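Local coordinates for protein thioesterase (Xanthomonas campestris pv. campestris, PDB 2FUJ) that probably hydrolyses fatty acyl-CoA thioesters, as a tetrameric hotdog-fold enzyme of the acyl-CoA thioesterase type, at residues E85-R97 / L107-D119. Sequence-based numbering, arbitrary orientation.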
loop_
_atom_site.group_PDB
_atom_site.type_symbol
_atom_site.label_atom_id
_atom_site.label_comp_id
_atom_site.label_asym_id
_atom_site.label_seq_id
_atom_site.Cartn_x
_atom_site.Cartn_y
_atom_site.Cartn_z
ATOM N N GLU A 85 23.554 8.924 12.870
ATOM C CA GLU A 85 24.013 8.001 13.888
ATOM C C GLU A 85 25.450 7.607 13.586
ATOM O O GLU A 85 26.284 7.525 14.485
ATOM C CB GLU A 85 23.145 6.747 13.914
ATOM C CG GLU A 85 23.519 5.771 15.020
ATOM C CD GLU A 85 22.763 4.464 14.928
ATOM O OE1 GLU A 85 21.507 4.489 14.925
ATOM O OE2 GLU A 85 23.430 3.403 14.852
ATOM N N ARG A 86 25.735 7.363 12.311
ATOM C CA ARG A 86 27.074 6.983 11.892
ATOM C C ARG A 86 27.375 7.583 10.531
ATOM O O ARG A 86 26.507 7.634 9.661
ATOM C CB ARG A 86 27.200 5.459 11.805
ATOM C CG ARG A 86 26.938 4.709 13.104
ATOM C CD ARG A 86 27.043 3.204 12.899
ATOM N NE ARG A 86 26.920 2.477 14.159
ATOM C CZ ARG A 86 25.942 1.622 14.446
ATOM N NH1 ARG A 86 24.985 1.374 13.559
ATOM N NH2 ARG A 86 25.919 1.014 15.624
ATOM N N LEU A 87 28.608 8.037 10.354
ATOM C CA LEU A 87 29.052 8.623 9.098
ATOM C C LEU A 87 30.186 7.742 8.607
ATOM O O LEU A 87 31.217 7.633 9.265
ATOM C CB LEU A 87 29.545 10.059 9.327
ATOM C CG LEU A 87 29.851 10.982 8.142
ATOM C CD1 LEU A 87 29.903 12.420 8.626
ATOM C CD2 LEU A 87 31.171 10.597 7.494
ATOM N N GLY A 88 29.977 7.084 7.472
ATOM C CA GLY A 88 31.003 6.222 6.920
ATOM C C GLY A 88 31.623 6.912 5.725
ATOM O O GLY A 88 31.279 8.050 5.433
ATOM N N SER A 89 32.537 6.243 5.037
ATOM C CA SER A 89 33.167 6.847 3.870
ATOM C C SER A 89 32.195 6.793 2.696
ATOM O O SER A 89 32.082 7.741 1.920
ATOM C CB SER A 89 34.463 6.106 3.509
ATOM O OG SER A 89 34.211 4.736 3.242
ATOM N N SER A 90 31.476 5.680 2.587
ATOM C CA SER A 90 30.513 5.490 1.514
ATOM C C SER A 90 29.072 5.353 2.008
ATOM O O SER A 90 28.135 5.355 1.207
ATOM C CB SER A 90 30.886 4.250 0.721
ATOM O OG SER A 90 31.027 3.159 1.610
ATOM N N SER A 91 28.881 5.226 3.316
ATOM C CA SER A 91 27.523 5.088 3.846
ATOM C C SER A 91 27.196 6.079 4.948
ATOM O O SER A 91 28.077 6.713 5.522
ATOM C CB SER A 91 27.305 3.681 4.402
ATOM O OG SER A 91 28.027 3.494 5.615
ATOM N N VAL A 92 25.906 6.214 5.228
ATOM C CA VAL A 92 25.436 7.079 6.299
ATOM C C VAL A 92 24.316 6.321 6.991
ATOM O O VAL A 92 23.384 5.833 6.343
ATOM C CB VAL A 92 24.896 8.438 5.788
ATOM C CG1 VAL A 92 24.294 9.232 6.956
ATOM C CG2 VAL A 92 26.017 9.235 5.156
ATOM N N THR A 93 24.429 6.185 8.304
ATOM C CA THR A 93 23.409 5.492 9.067
ATOM C C THR A 93 22.553 6.550 9.730
ATOM O O THR A 93 22.979 7.226 10.665
ATOM C CB THR A 93 24.021 4.571 10.121
ATOM O OG1 THR A 93 24.929 3.670 9.483
ATOM C CG2 THR A 93 22.931 3.766 10.816
ATOM N N ILE A 94 21.342 6.694 9.207
ATOM C CA ILE A 94 20.402 7.674 9.703
ATOM C C ILE A 94 19.518 7.100 10.801
ATOM O O ILE A 94 18.694 6.222 10.553
ATOM C CB ILE A 94 19.524 8.195 8.548
ATOM C CG1 ILE A 94 20.412 8.853 7.493
ATOM C CG2 ILE A 94 18.481 9.178 9.075
ATOM C CD1 ILE A 94 21.114 7.885 6.549
ATOM N N GLY A 95 19.703 7.610 12.016
ATOM C CA GLY A 95 18.903 7.169 13.140
ATOM C C GLY A 95 17.582 7.914 13.098
ATOM O O GLY A 95 17.495 8.988 12.498
ATOM N N HIS A 96 16.553 7.361 13.730
ATOM C CA HIS A 96 15.253 8.013 13.717
ATOM C C HIS A 96 14.470 7.823 14.999
ATOM O O HIS A 96 14.740 6.929 15.789
ATOM C CB HIS A 96 14.392 7.468 12.567
ATOM C CG HIS A 96 13.921 6.058 12.776
ATOM N ND1 HIS A 96 14.603 4.962 12.292
ATOM C CD2 HIS A 96 12.843 5.566 13.431
ATOM C CE1 HIS A 96 13.967 3.858 12.641
ATOM N NE2 HIS A 96 12.897 4.196 13.333
ATOM N N ARG A 97 13.479 8.686 15.178
ATOM C CA ARG A 97 12.571 8.622 16.305
ATOM C C ARG A 97 11.244 9.081 15.723
ATOM O O ARG A 97 11.147 10.195 15.222
ATOM C CB ARG A 97 12.986 9.577 17.426
ATOM C CG ARG A 97 14.298 9.234 18.098
ATOM C CD ARG A 97 14.354 9.864 19.493
ATOM N NE ARG A 97 13.989 11.275 19.438
ATOM C CZ ARG A 97 13.460 11.967 20.446
ATOM N NH1 ARG A 97 13.224 11.390 21.617
ATOM N NH2 ARG A 97 13.156 13.243 20.273
ATOM N N LEU A 107 6.880 7.986 22.129
ATOM C CA LEU A 107 7.767 7.397 21.137
ATOM C C LEU A 107 7.176 6.130 20.532
ATOM O O LEU A 107 7.011 5.126 21.216
ATOM C CB LEU A 107 9.121 7.079 21.786
ATOM C CG LEU A 107 10.188 6.354 20.960
ATOM C CD1 LEU A 107 10.667 7.243 19.825
ATOM C CD2 LEU A 107 11.358 5.979 21.864
ATOM N N TYR A 108 6.872 6.180 19.240
ATOM C CA TYR A 108 6.302 5.031 18.561
ATOM C C TYR A 108 7.379 4.101 18.043
ATOM O O TYR A 108 7.178 2.895 17.969
ATOM C CB TYR A 108 5.433 5.477 17.388
ATOM C CG TYR A 108 4.184 6.214 17.802
ATOM C CD1 TYR A 108 3.999 7.552 17.462
ATOM C CD2 TYR A 108 3.179 5.568 18.509
ATOM C CE1 TYR A 108 2.838 8.226 17.811
ATOM C CE2 TYR A 108 2.014 6.235 18.868
ATOM C CZ TYR A 108 1.850 7.562 18.513
ATOM O OH TYR A 108 0.691 8.226 18.844
ATOM N N SER A 109 8.526 4.662 17.684
ATOM C CA SER A 109 9.600 3.847 17.139
ATOM C C SER A 109 10.934 4.556 17.001
ATOM O O SER A 109 11.001 5.777 16.839
ATOM C CB SER A 109 9.177 3.310 15.763
ATOM O OG SER A 109 10.286 3.018 14.921
ATOM N N ASP A 110 11.999 3.769 17.096
ATOM C CA ASP A 110 13.349 4.272 16.898
ATOM C C ASP A 110 14.096 3.207 16.113
ATOM O O ASP A 110 13.517 2.189 15.743
ATOM C CB ASP A 110 14.076 4.601 18.218
ATOM C CG ASP A 110 14.062 3.461 19.223
ATOM O OD1 ASP A 110 14.030 2.275 18.832
ATOM O OD2 ASP A 110 14.112 3.767 20.436
ATOM N N GLY A 111 15.373 3.448 15.855
ATOM C CA GLY A 111 16.169 2.519 15.079
ATOM C C GLY A 111 16.915 3.339 14.044
ATOM O O GLY A 111 17.183 4.518 14.266
ATOM N N ASN A 112 17.254 2.736 12.910
ATOM C CA ASN A 112 17.966 3.469 11.877
ATOM C C ASN A 112 17.801 2.860 10.494
ATOM O O ASN A 112 17.217 1.787 10.337
ATOM C CB ASN A 112 19.460 3.527 12.200
ATOM C CG ASN A 112 20.082 2.152 12.282
ATOM O OD1 ASN A 112 20.355 1.651 13.371
ATOM N ND2 ASN A 112 20.292 1.524 11.133
ATOM N N VAL A 113 18.321 3.577 9.506
ATOM C CA VAL A 113 18.318 3.149 8.117
ATOM C C VAL A 113 19.727 3.411 7.591
ATOM O O VAL A 113 20.272 4.507 7.758
ATOM C CB VAL A 113 17.317 3.956 7.268
ATOM C CG1 VAL A 113 17.414 3.521 5.813
ATOM C CG2 VAL A 113 15.908 3.755 7.789
ATOM N N VAL A 114 20.326 2.404 6.967
ATOM C CA VAL A 114 21.669 2.555 6.433
ATOM C C VAL A 114 21.586 2.872 4.953
ATOM O O VAL A 114 21.009 2.112 4.183
ATOM C CB VAL A 114 22.499 1.272 6.627
ATOM C CG1 VAL A 114 23.843 1.421 5.946
ATOM C CG2 VAL A 114 22.686 0.997 8.111
ATOM N N VAL A 115 22.152 4.010 4.574
ATOM C CA VAL A 115 22.150 4.451 3.191
ATOM C C VAL A 115 23.558 4.416 2.615
ATOM O O VAL A 115 24.518 4.777 3.290
ATOM C CB VAL A 115 21.618 5.891 3.075
ATOM C CG1 VAL A 115 21.767 6.387 1.650
ATOM C CG2 VAL A 115 20.166 5.937 3.521
ATOM N N VAL A 116 23.670 3.980 1.366
ATOM C CA VAL A 116 24.960 3.904 0.695
ATOM C C VAL A 116 24.827 4.510 -0.695
ATOM O O VAL A 116 23.753 4.462 -1.296
ATOM C CB VAL A 116 25.447 2.429 0.562
ATOM C CG1 VAL A 116 25.541 1.776 1.930
ATOM C CG2 VAL A 116 24.495 1.645 -0.327
ATOM N N TRP A 117 25.899 5.115 -1.193
ATOM C CA TRP A 117 25.870 5.689 -2.530
ATOM C C TRP A 117 26.666 4.736 -3.398
ATOM O O TRP A 117 27.900 4.701 -3.345
ATOM C CB TRP A 117 26.473 7.098 -2.538
ATOM C CG TRP A 117 25.655 8.076 -1.750
ATOM C CD1 TRP A 117 25.473 8.086 -0.399
ATOM C CD2 TRP A 117 24.853 9.144 -2.269
ATOM N NE1 TRP A 117 24.604 9.088 -0.042
ATOM C CE2 TRP A 117 24.208 9.754 -1.169
ATOM C CE3 TRP A 117 24.616 9.646 -3.558
ATOM C CZ2 TRP A 117 23.338 10.844 -1.314
ATOM C CZ3 TRP A 117 23.745 10.740 -3.705
ATOM C CH2 TRP A 117 23.119 11.322 -2.584
ATOM N N ILE A 118 25.926 3.945 -4.169
ATOM C CA ILE A 118 26.474 2.920 -5.045
ATOM C C ILE A 118 25.580 2.707 -6.268
ATOM O O ILE A 118 25.603 3.494 -7.226
ATOM C CB ILE A 118 26.568 1.561 -4.299
ATOM C CG1 ILE A 118 27.474 1.693 -3.074
ATOM C CG2 ILE A 118 27.102 0.475 -5.230
ATOM C CD1 ILE A 118 27.355 0.557 -2.059
ATOM N N ASP A 119 24.788 1.634 -6.198
ATOM C CA ASP A 119 23.877 1.209 -7.254
ATOM C C ASP A 119 24.740 0.666 -8.404
ATOM O O ASP A 119 24.394 0.764 -9.581
ATOM C CB ASP A 119 22.999 2.383 -7.709
ATOM C CG ASP A 119 21.772 1.931 -8.476
ATOM O OD1 ASP A 119 21.951 1.282 -9.525
ATOM O OD2 ASP A 119 20.633 2.219 -8.032
HETATM O O HOH W 1 19.535 5.127 16.554
HETATM O O HOH W 2 21.769 1.334 16.301
HETATM O O HOH W 3 16.969 5.905 17.102
#
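H96 reaches across to G111 and S109 in the antiparallel hairpin of strands 91-100 and 107-116, neighbouring strands of the hotdog sheet. The axes of strands 91-97 and 107-116 approach to 4.5 Å, their directions 158° apart. V92 with V115 and I94 with V113 are hydrogen-bonded pairs; V115 N to V92 O, 2.8 Å, is the straightest of their four bonds at 171°. Beyond them W117 N donates to S90 O.

From its CB, H96 turns CG between backbone N and carbonyl carbon (chi1 71°), which swings the imidazole over the partner strand. CG and ND1 then lie near G111 O; ND1 is 3.3 Å from it, but at a poor angle, and the hydrogen bond to this carbonyl comes from H96 N. CE1 lies 3.3 Å from G111 C, and G111 N sits above one ring face, offset toward the rim. G111, with no side chain, lets CE1 come this close to its backbone. CD2 passes D110 CA, and NE2 meets S109 OG, 3.3 Å away and in the ring plane, in a hydrogen bond that either could donate. L37 of helix 30-47 also packs on H96, consistent with a face turned to the central helix.

I94 and V115 share that face, joined through CD1 and CG2. On the other face T93 CG2 lies 3.5 Å from N112 ND2, and the N112 amide plane stands 85° from the E85 carboxylate. E85 OE1 and N112 OD1, both acceptors, do not bond directly; the oxygen of one water lies 3.0 Å from E85 OE2 and 3.3 Å from N112 OD1, donating to both.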